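Local coordinates for chromosome partition protein Smc (Pyrococcus furiosus, PDB 3KTA) that is probably required for chromosome condensation and partitioning, its N- and C-terminal ends joining into an ABC-type ATPase domain of which this chain is the C-terminal part, at residues B[72-86]-B[107-120]. Numbering follows the deposited sequence.
Sequences LTALAFVFAIQKFKP and VADLIKESSKESQF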
ATOM      1  N   LEU B  72     -10.762  -3.449 -10.119  1.00 13.29           N
ATOM      2  CA  LEU B  72     -11.700  -4.114  -9.215  1.00 16.04           C
ATOM      3  C   LEU B  72     -11.339  -5.569  -8.979  1.00 15.35           C
ATOM      4  O   LEU B  72     -11.463  -6.077  -7.873  1.00 15.00           O
ATOM      5  CB  LEU B  72     -13.127  -4.017  -9.729  1.00 17.05           C
ATOM      6  CG  LEU B  72     -13.736  -2.629  -9.591  1.00 21.81           C
ATOM      7  CD1 LEU B  72     -15.156  -2.608 -10.147  1.00 25.71           C
ATOM      8  CD2 LEU B  72     -13.709  -2.157  -8.135  1.00 18.45           C
ATOM      9  N   THR B  73     -10.879  -6.237 -10.029  1.00 14.14           N
ATOM     10  CA  THR B  73     -10.479  -7.625  -9.911  1.00 14.62           C
ATOM     11  C   THR B  73      -9.267  -7.758  -8.979  1.00 14.75           C
ATOM     12  O   THR B  73      -9.237  -8.625  -8.099  1.00 13.54           O
ATOM     13  CB  THR B  73     -10.165  -8.212 -11.308  1.00 16.85           C
ATOM     14  OG1 THR B  73     -11.342  -8.112 -12.122  1.00 16.50           O
ATOM     15  CG2 THR B  73      -9.775  -9.667 -11.198  1.00 18.71           C
ATOM     16  N   ALA B  74      -8.277  -6.887  -9.182  1.00 12.00           N
ATOM     17  CA  ALA B  74      -7.069  -6.835  -8.358  1.00 12.23           C
ATOM     18  C   ALA B  74      -7.417  -6.506  -6.910  1.00 12.13           C
ATOM     19  O   ALA B  74      -6.863  -7.102  -5.988  1.00 12.72           O
ATOM     20  CB  ALA B  74      -6.097  -5.805  -8.904  1.00 11.47           C
ATOM     21  N   LEU B  75      -8.325  -5.556  -6.720  1.00 13.07           N
ATOM     22  CA  LEU B  75      -8.717  -5.172  -5.364  1.00 12.71           C
ATOM     23  C   LEU B  75      -9.424  -6.312  -4.633  1.00 12.26           C
ATOM     24  O   LEU B  75      -9.187  -6.555  -3.442  1.00 12.31           O
ATOM     25  CB  LEU B  75      -9.569  -3.906  -5.379  1.00 12.68           C
ATOM     26  CG  LEU B  75      -8.749  -2.642  -5.624  1.00 12.44           C
ATOM     27  CD1 LEU B  75      -9.636  -1.472  -6.000  1.00 16.88           C
ATOM     28  CD2 LEU B  75      -7.902  -2.311  -4.394  1.00 15.29           C
ATOM     29  N   ALA B  76     -10.281  -7.027  -5.344  1.00 10.07           N
ATOM     30  CA  ALA B  76     -10.968  -8.162  -4.737  1.00 11.56           C
ATOM     31  C   ALA B  76      -9.957  -9.199  -4.277  1.00 12.07           C
ATOM     32  O   ALA B  76     -10.124  -9.821  -3.242  1.00 13.58           O
ATOM     33  CB  ALA B  76     -11.963  -8.776  -5.719  1.00 12.87           C
ATOM     34  N   PHE B  77      -8.880  -9.367  -5.042  1.00 12.34           N
ATOM     35  CA  PHE B  77      -7.843 -10.311  -4.668  1.00 13.24           C
ATOM     36  C   PHE B  77      -7.072  -9.868  -3.417  1.00 13.47           C
ATOM     37  O   PHE B  77      -6.857 -10.655  -2.490  1.00 12.26           O
ATOM     38  CB  PHE B  77      -6.895 -10.513  -5.861  1.00 12.48           C
ATOM     39  CG  PHE B  77      -5.850 -11.554  -5.638  1.00 13.01           C
ATOM     40  CD1 PHE B  77      -6.192 -12.885  -5.473  1.00 16.45           C
ATOM     41  CD2 PHE B  77      -4.509 -11.200  -5.614  1.00 17.80           C
ATOM     42  CE1 PHE B  77      -5.227 -13.845  -5.268  1.00 20.20           C
ATOM     43  CE2 PHE B  77      -3.532 -12.166  -5.413  1.00 18.24           C
ATOM     44  CZ  PHE B  77      -3.895 -13.490  -5.248  1.00 18.99           C
ATOM     45  N   VAL B  78      -6.665  -8.609  -3.386  1.00 11.56           N
ATOM     46  CA  VAL B  78      -5.927  -8.070  -2.244  1.00 12.07           C
ATOM     47  C   VAL B  78      -6.762  -8.215  -0.973  1.00 12.05           C
ATOM     48  O   VAL B  78      -6.278  -8.675   0.076  1.00 12.90           O
ATOM     49  CB  VAL B  78      -5.591  -6.585  -2.452  1.00 14.66           C
ATOM     50  CG1 VAL B  78      -5.055  -5.954  -1.134  1.00 13.71           C
ATOM     51  CG2 VAL B  78      -4.585  -6.423  -3.580  1.00 14.23           C
ATOM     52  N   PHE B  79      -8.024  -7.820  -1.078  1.00 12.46           N
ATOM     53  CA  PHE B  79      -8.919  -7.895   0.075  1.00 12.82           C
ATOM     54  C   PHE B  79      -9.305  -9.314   0.492  1.00 13.68           C
ATOM     55  O   PHE B  79      -9.600  -9.546   1.668  1.00 12.26           O
ATOM     56  CB  PHE B  79     -10.119  -6.962  -0.116  1.00 12.44           C
ATOM     57  CG  PHE B  79      -9.781  -5.522   0.161  1.00 14.78           C
ATOM     58  CD1 PHE B  79      -9.848  -5.031   1.459  1.00 15.58           C
ATOM     59  CD2 PHE B  79      -9.318  -4.696  -0.833  1.00 19.89           C
ATOM     60  CE1 PHE B  79      -9.515  -3.723   1.750  1.00 17.08           C
ATOM     61  CE2 PHE B  79      -8.969  -3.377  -0.551  1.00 19.45           C
ATOM     62  CZ  PHE B  79      -9.073  -2.894   0.751  1.00 18.08           C
ATOM     63  N   ALA B  80      -9.275 -10.261  -0.454  1.00 11.84           N
ATOM     64  CA  ALA B  80      -9.522 -11.673  -0.150  1.00 12.73           C
ATOM     65  C   ALA B  80      -8.409 -12.207   0.747  1.00 11.34           C
ATOM     66  O   ALA B  80      -8.653 -12.951   1.698  1.00 12.56           O
ATOM     67  CB  ALA B  80      -9.609 -12.503  -1.462  1.00 11.74           C
ATOM     68  N   ILE B  81      -7.177 -11.817   0.435  1.00 10.41           N
ATOM     69  CA  ILE B  81      -6.051 -12.153   1.279  1.00 11.57           C
ATOM     70  C   ILE B  81      -6.175 -11.452   2.637  1.00 11.86           C
ATOM     71  O   ILE B  81      -5.982 -12.063   3.679  1.00 13.14           O
ATOM     72  CB  ILE B  81      -4.724 -11.758   0.595  1.00 13.76           C
ATOM     73  CG1 ILE B  81      -4.584 -12.522  -0.721  1.00 13.94           C
ATOM     74  CG2 ILE B  81      -3.545 -12.076   1.502  1.00 15.47           C
ATOM     75  CD1 ILE B  81      -3.385 -12.077  -1.569  1.00 16.99           C
ATOM     76  N   GLN B  82      -6.485 -10.161   2.612  1.00 13.52           N
ATOM     77  CA  GLN B  82      -6.534  -9.383   3.846  1.00 12.71           C
ATOM     78  C   GLN B  82      -7.521  -9.993   4.832  1.00 13.24           C
ATOM     79  O   GLN B  82      -7.272 -10.021   6.037  1.00 12.97           O
ATOM     80  CB  GLN B  82      -6.912  -7.926   3.545  1.00 11.03           C
ATOM     81  CG  GLN B  82      -6.740  -6.978   4.742  1.00 12.58           C
ATOM     82  CD  GLN B  82      -7.950  -6.938   5.641  1.00 13.79           C
ATOM     83  OE1 GLN B  82      -9.057  -7.338   5.252  1.00 14.45           O
ATOM     84  NE2 GLN B  82      -7.755  -6.434   6.856  1.00 13.08           N
ATOM     85  N   LYS B  83      -8.660 -10.453   4.322  1.00 12.04           N
ATOM     86  CA  LYS B  83      -9.698 -11.014   5.188  1.00 11.78           C
ATOM     87  C   LYS B  83      -9.185 -12.280   5.883  1.00 14.15           C
ATOM     88  O   LYS B  83      -9.472 -12.514   7.067  1.00 15.32           O
ATOM     89  CB  LYS B  83     -10.982 -11.298   4.395  1.00 15.03           C
ATOM     90  CG  LYS B  83     -12.089 -11.989   5.222  1.00 17.02           C
ATOM     91  CD  LYS B  83     -13.428 -11.974   4.486  1.00 20.79           C
ATOM     92  CE  LYS B  83     -14.502 -12.767   5.247  1.00 25.39           C
ATOM     93  NZ  LYS B  83     -14.101 -14.205   5.402  1.00 27.17           N
ATOM     94  N   PHE B  84      -8.416 -13.085   5.150  1.00 12.11           N
ATOM     95  CA  PHE B  84      -7.875 -14.324   5.699  1.00 13.27           C
ATOM     96  C   PHE B  84      -6.724 -14.078   6.668  1.00 16.67           C
ATOM     97  O   PHE B  84      -6.633 -14.724   7.719  1.00 16.70           O
ATOM     98  CB  PHE B  84      -7.390 -15.235   4.575  1.00 14.10           C
ATOM     99  CG  PHE B  84      -6.685 -16.462   5.073  1.00 14.98           C
ATOM    100  CD1 PHE B  84      -7.402 -17.506   5.638  1.00 19.09           C
ATOM    101  CD2 PHE B  84      -5.307 -16.551   5.003  1.00 19.71           C
ATOM    102  CE1 PHE B  84      -6.749 -18.634   6.110  1.00 19.50           C
ATOM    103  CE2 PHE B  84      -4.644 -17.678   5.470  1.00 21.10           C
ATOM    104  CZ  PHE B  84      -5.373 -18.716   6.023  1.00 19.82           C
ATOM    105  N   LYS B  85      -5.834 -13.161   6.297  1.00 14.47           N
ATOM    106  CA  LYS B  85      -4.680 -12.845   7.112  1.00 14.83           C
ATOM    107  C   LYS B  85      -4.387 -11.344   7.059  1.00 12.92           C
ATOM    108  O   LYS B  85      -3.670 -10.878   6.186  1.00 16.59           O
ATOM    109  CB  LYS B  85      -3.457 -13.627   6.620  1.00 18.09           C
ATOM    110  CG  LYS B  85      -2.206 -13.383   7.445  1.00 21.93           C
ATOM    111  CD  LYS B  85      -1.009 -14.168   6.922  1.00 26.89           C
ATOM    112  N   PRO B  86      -4.950 -10.577   7.994  1.00 13.66           N
ATOM    113  CA  PRO B  86      -4.800  -9.123   7.895  1.00 13.87           C
ATOM    114  C   PRO B  86      -3.338  -8.709   8.033  1.00 15.28           C
ATOM    115  O   PRO B  86      -2.708  -9.078   9.029  1.00 16.87           O
ATOM    116  CB  PRO B  86      -5.596  -8.606   9.094  1.00 14.45           C
ATOM    117  CG  PRO B  86      -6.613  -9.675   9.360  1.00 19.04           C
ATOM    118  CD  PRO B  86      -5.971 -10.984   8.975  1.00 16.12           C
ATOM    119  N   VAL B 107     -15.401   0.329  -2.818  1.00 11.89           N
ATOM    120  CA  VAL B 107     -14.030   0.077  -2.351  1.00 11.65           C
ATOM    121  C   VAL B 107     -13.776   0.747  -0.993  1.00 12.85           C
ATOM    122  O   VAL B 107     -13.207   0.130  -0.076  1.00 12.00           O
ATOM    123  CB  VAL B 107     -12.994   0.504  -3.403  1.00 11.22           C
ATOM    124  CG1 VAL B 107     -11.562   0.444  -2.836  1.00 11.20           C
ATOM    125  CG2 VAL B 107     -13.117  -0.399  -4.601  1.00 14.34           C
ATOM    126  N   ALA B 108     -14.208   2.000  -0.857  1.00 11.48           N
ATOM    127  CA  ALA B 108     -14.054   2.736   0.385  1.00 11.53           C
ATOM    128  C   ALA B 108     -14.784   2.051   1.549  1.00 14.50           C
ATOM    129  O   ALA B 108     -14.272   1.994   2.672  1.00 12.17           O
ATOM    130  CB  ALA B 108     -14.548   4.174   0.208  1.00 12.73           C
ATOM    131  N   ASP B 109     -15.972   1.513   1.280  1.00 14.79           N
ATOM    132  CA  ASP B 109     -16.706   0.780   2.307  1.00 13.55           C
ATOM    133  C   ASP B 109     -15.943  -0.477   2.742  1.00 14.75           C
ATOM    134  O   ASP B 109     -15.934  -0.819   3.920  1.00 14.77           O
ATOM    135  CB  ASP B 109     -18.095   0.377   1.813  1.00 15.65           C
ATOM    136  CG  ASP B 109     -19.055   1.549   1.718  1.00 18.95           C
ATOM    137  OD1 ASP B 109     -18.699   2.676   2.122  1.00 21.30           O
ATOM    138  OD2 ASP B 109     -20.181   1.321   1.231  0.95 21.85           O
ATOM    139  N   LEU B 110     -15.313  -1.152   1.786  1.00 12.97           N
ATOM    140  CA  LEU B 110     -14.530  -2.354   2.084  1.00 14.20           C
ATOM    141  C   LEU B 110     -13.277  -1.980   2.894  1.00 15.45           C
ATOM    142  O   LEU B 110     -12.882  -2.695   3.816  1.00 13.45           O
ATOM    143  CB  LEU B 110     -14.143  -3.052   0.776  1.00 16.21           C
ATOM    144  CG  LEU B 110     -13.252  -4.292   0.832  1.00 18.62           C
ATOM    145  CD1 LEU B 110     -13.867  -5.354   1.715  1.00 21.36           C
ATOM    146  CD2 LEU B 110     -13.052  -4.794  -0.593  1.00 19.19           C
ATOM    147  N   ILE B 111     -12.648  -0.858   2.555  1.00 13.37           N
ATOM    148  CA  ILE B 111     -11.532  -0.353   3.360  1.00 11.94           C
ATOM    149  C   ILE B 111     -11.964  -0.053   4.798  1.00 14.23           C
ATOM    150  O   ILE B 111     -11.305  -0.486   5.744  1.00 15.28           O
ATOM    151  CB  ILE B 111     -10.857   0.885   2.716  1.00 11.64           C
ATOM    152  CG1 ILE B 111     -10.020   0.469   1.502  1.00 14.23           C
ATOM    153  CG2 ILE B 111      -9.977   1.629   3.738  1.00 13.91           C
ATOM    154  CD1 ILE B 111      -9.724   1.625   0.515  1.00 14.21           C
ATOM    155  N   LYS B 112     -13.091   0.645   4.961  1.00 15.19           N
ATOM    156  CA  LYS B 112     -13.595   0.976   6.292  1.00 16.93           C
ATOM    157  C   LYS B 112     -13.814  -0.284   7.138  1.00 15.46           C
ATOM    158  O   LYS B 112     -13.365  -0.358   8.286  1.00 17.40           O
ATOM    159  CB  LYS B 112     -14.901   1.768   6.185  1.00 20.61           C
ATOM    160  CG  LYS B 112     -15.392   2.323   7.515  1.00 24.02           C
ATOM    161  CD  LYS B 112     -14.552   3.510   7.920  1.00 27.84           C
ATOM    162  CE  LYS B 112     -15.213   4.290   9.032  1.00 31.63           C
ATOM    163  NZ  LYS B 112     -14.292   5.305   9.564  1.00 27.15           N
ATOM    164  N   GLU B 113     -14.477  -1.285   6.570  1.00 15.23           N
ATOM    165  CA  GLU B 113     -14.709  -2.544   7.283  1.00 16.44           C
ATOM    166  C   GLU B 113     -13.391  -3.246   7.613  1.00 16.97           C
ATOM    167  O   GLU B 113     -13.173  -3.717   8.747  1.00 17.58           O
ATOM    168  CB  GLU B 113     -15.608  -3.466   6.470  1.00 18.65           C
ATOM    169  CG  GLU B 113     -15.871  -4.813   7.137  1.00 25.96           C
ATOM    170  CD  GLU B 113     -16.677  -4.700   8.412  0.91 26.42           C
ATOM    171  OE1 GLU B 113     -17.319  -3.652   8.632  0.59 28.24           O
ATOM    172  OE2 GLU B 113     -16.684  -5.677   9.199  0.53 26.65           O
ATOM    173  N   SER B 114     -12.499  -3.288   6.630  1.00 13.48           N
ATOM    174  CA  SER B 114     -11.218  -3.981   6.807  1.00 14.39           C
ATOM    175  C   SER B 114     -10.321  -3.276   7.812  1.00 15.57           C
ATOM    176  O   SER B 114      -9.436  -3.907   8.396  1.00 15.16           O
ATOM    177  CB  SER B 114     -10.480  -4.110   5.466  1.00 15.46           C
ATOM    178  OG  SER B 114     -11.255  -4.867   4.557  1.00 15.71           O
ATOM    179  N   SER B 115     -10.532  -1.975   8.002  1.00 14.92           N
ATOM    180  CA  SER B 115      -9.682  -1.194   8.903  1.00 14.21           C
ATOM    181  C   SER B 115      -9.884  -1.561  10.370  1.00 15.46           C
ATOM    182  O   SER B 115      -9.147  -1.103  11.230  1.00 15.13           O
ATOM    183  CB  SER B 115      -9.887   0.312   8.687  1.00 14.74           C
ATOM    184  OG  SER B 115     -11.160   0.702   9.165  1.00 17.32           O
ATOM    185  N   LYS B 116     -10.872  -2.402  10.654  1.00 16.63           N
ATOM    186  CA  LYS B 116     -10.988  -2.956  11.999  1.00 17.09           C
ATOM    187  C   LYS B 116      -9.824  -3.891  12.338  1.00 18.10           C
ATOM    188  O   LYS B 116      -9.512  -4.084  13.514  1.00 20.79           O
ATOM    189  CB  LYS B 116     -12.317  -3.694  12.173  1.00 20.79           C
ATOM    190  CG  LYS B 116     -13.540  -2.801  12.019  1.00 25.38           C
ATOM    191  CD  LYS B 116     -14.825  -3.632  11.991  1.00 30.01           C
ATOM    192  CE  LYS B 116     -16.053  -2.748  11.832  1.00 35.26           C
ATOM    193  NZ  LYS B 116     -17.312  -3.543  11.776  1.00 39.72           N
ATOM    194  N   GLU B 117      -9.188  -4.461  11.310  1.00 16.10           N
ATOM    195  CA  GLU B 117      -8.155  -5.491  11.491  1.00 15.21           C
ATOM    196  C   GLU B 117      -6.780  -5.115  10.927  1.00 16.05           C
ATOM    197  O   GLU B 117      -5.775  -5.708  11.315  1.00 18.08           O
ATOM    198  CB  GLU B 117      -8.587  -6.832  10.872  1.00 16.27           C
ATOM    199  CG  GLU B 117      -9.927  -7.363  11.361  1.00 22.11           C
ATOM    200  CD  GLU B 117      -9.935  -7.654  12.850  0.93 27.29           C
ATOM    201  OE1 GLU B 117      -8.847  -7.808  13.437  0.78 25.46           O
ATOM    202  OE2 GLU B 117     -11.034  -7.731  13.434  0.60 29.37           O
ATOM    203  N   SER B 118      -6.739  -4.151  10.010  1.00 14.10           N
ATOM    204  CA  SER B 118      -5.472  -3.663   9.461  1.00 11.86           C
ATOM    205  C   SER B 118      -5.501  -2.144   9.356  1.00 10.74           C
ATOM    206  O   SER B 118      -6.571  -1.546   9.236  1.00 12.71           O
ATOM    207  CB  SER B 118      -5.223  -4.232   8.051  1.00 12.65           C
ATOM    208  OG  SER B 118      -5.147  -5.646   8.053  1.00 14.58           O
ATOM    209  N   GLN B 119      -4.319  -1.530   9.336  1.00 11.20           N
ATOM    210  CA  GLN B 119      -4.180  -0.107   9.082  1.00 10.00           C
ATOM    211  C   GLN B 119      -4.178   0.135   7.566  1.00 10.72           C
ATOM    212  O   GLN B 119      -3.579  -0.634   6.812  1.00 11.56           O
ATOM    213  CB  GLN B 119      -2.867   0.375   9.702  1.00 11.49           C
ATOM    214  CG  GLN B 119      -2.519   1.833   9.435  1.00 12.76           C
ATOM    215  CD  GLN B 119      -1.235   2.202  10.167  1.00 12.65           C
ATOM    216  OE1 GLN B 119      -0.220   1.509  10.036  1.00 13.43           O
ATOM    217  NE2 GLN B 119      -1.277   3.268  10.954  1.00 12.69           N
ATOM    218  N   PHE B 120      -4.855   1.193   7.129  1.00 11.17           N
ATOM    219  CA  PHE B 120      -4.864   1.584   5.722  1.00 11.46           C
ATOM    220  C   PHE B 120      -4.413   3.016   5.562  1.00 10.44           C
ATOM    221  O   PHE B 120      -4.936   3.912   6.244  1.00 12.24           O
ATOM    222  CB  PHE B 120      -6.285   1.422   5.145  1.00 11.27           C
ATOM    223  CG  PHE B 120      -6.667   0.004   4.941  1.00 10.87           C
ATOM    224  CD1 PHE B 120      -7.187  -0.753   5.992  1.00 10.82           C
ATOM    225  CD2 PHE B 120      -6.459  -0.613   3.711  1.00 11.52           C
ATOM    226  CE1 PHE B 120      -7.526  -2.079   5.798  1.00 12.62           C
ATOM    227  CE2 PHE B 120      -6.778  -1.940   3.523  1.00 11.94           C
ATOM    228  CZ  PHE B 120      -7.304  -2.679   4.564  1.00 12.59           C
TER
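Phe-79 on helix 72-84 wedges its ring against helix 107-114, and apolar packing carries most of the contact. The two helices run nearly parallel, their axes 11.5 Å apart and inclined at 16°. Leu-110 lays CD2 over one face of the Phe-79 ring in a CH-pi contact, 3.8 Å from the centroid. Its CG stands anti to the backbone N, which carries the branched end along the ring, with Leu-110 and Phe-79 running antiparallel alongside one another. Ile-111 CG1 meets Phe-79 CZ at 3.6 Å. The Phe-120 ring, from strand 119-120, reaches in from the far side and meets Phe-79 rim to rim; the planes are nearly parallel, 6° apart, but offset, and neither ring covers the other. Towards the start of the segments, Val-107 CG2 touches both Leu-75 CD1, at 3.9 Å, and Leu-72 CD2.

Polar contacts gather at the other end. Through a kink at chi2 (-86°), Gln-82 points NE2 at Ser-118 OG over 3.0 Å, a nearly straight bond lying in the amide plane. Gln-82 OE1 lies 3.4 Å from Ser-114 OG, and its CG is near the Phe-120 ring. Ser-118 OG also bonds Ala-87 O, and Pro-86 CB rests 3.2 Å from this hydroxyl. Ser-114 OG sits at the edge of the Phe-79 ring but gives its hydrogen bond back to Leu-110 O of its own helix, at 2.8 Å. Shortening Gln-82 to an alanine removes the amide and is likely to leave Ser-118 OG without that donor and open a gap beside Ser-114 and Phe-120.

The arrangement joins two helices of the ABC ATPase fold, whose intervening chain includes strand 89-93, parallel to strand 119-123. An apolar core of Phe-79, Leu-110, Ile-111 and Phe-120 therefore unites the helices and the start of that strand, while one buried amide-hydroxyl bond ties the first helix to the turn leading into the sheet.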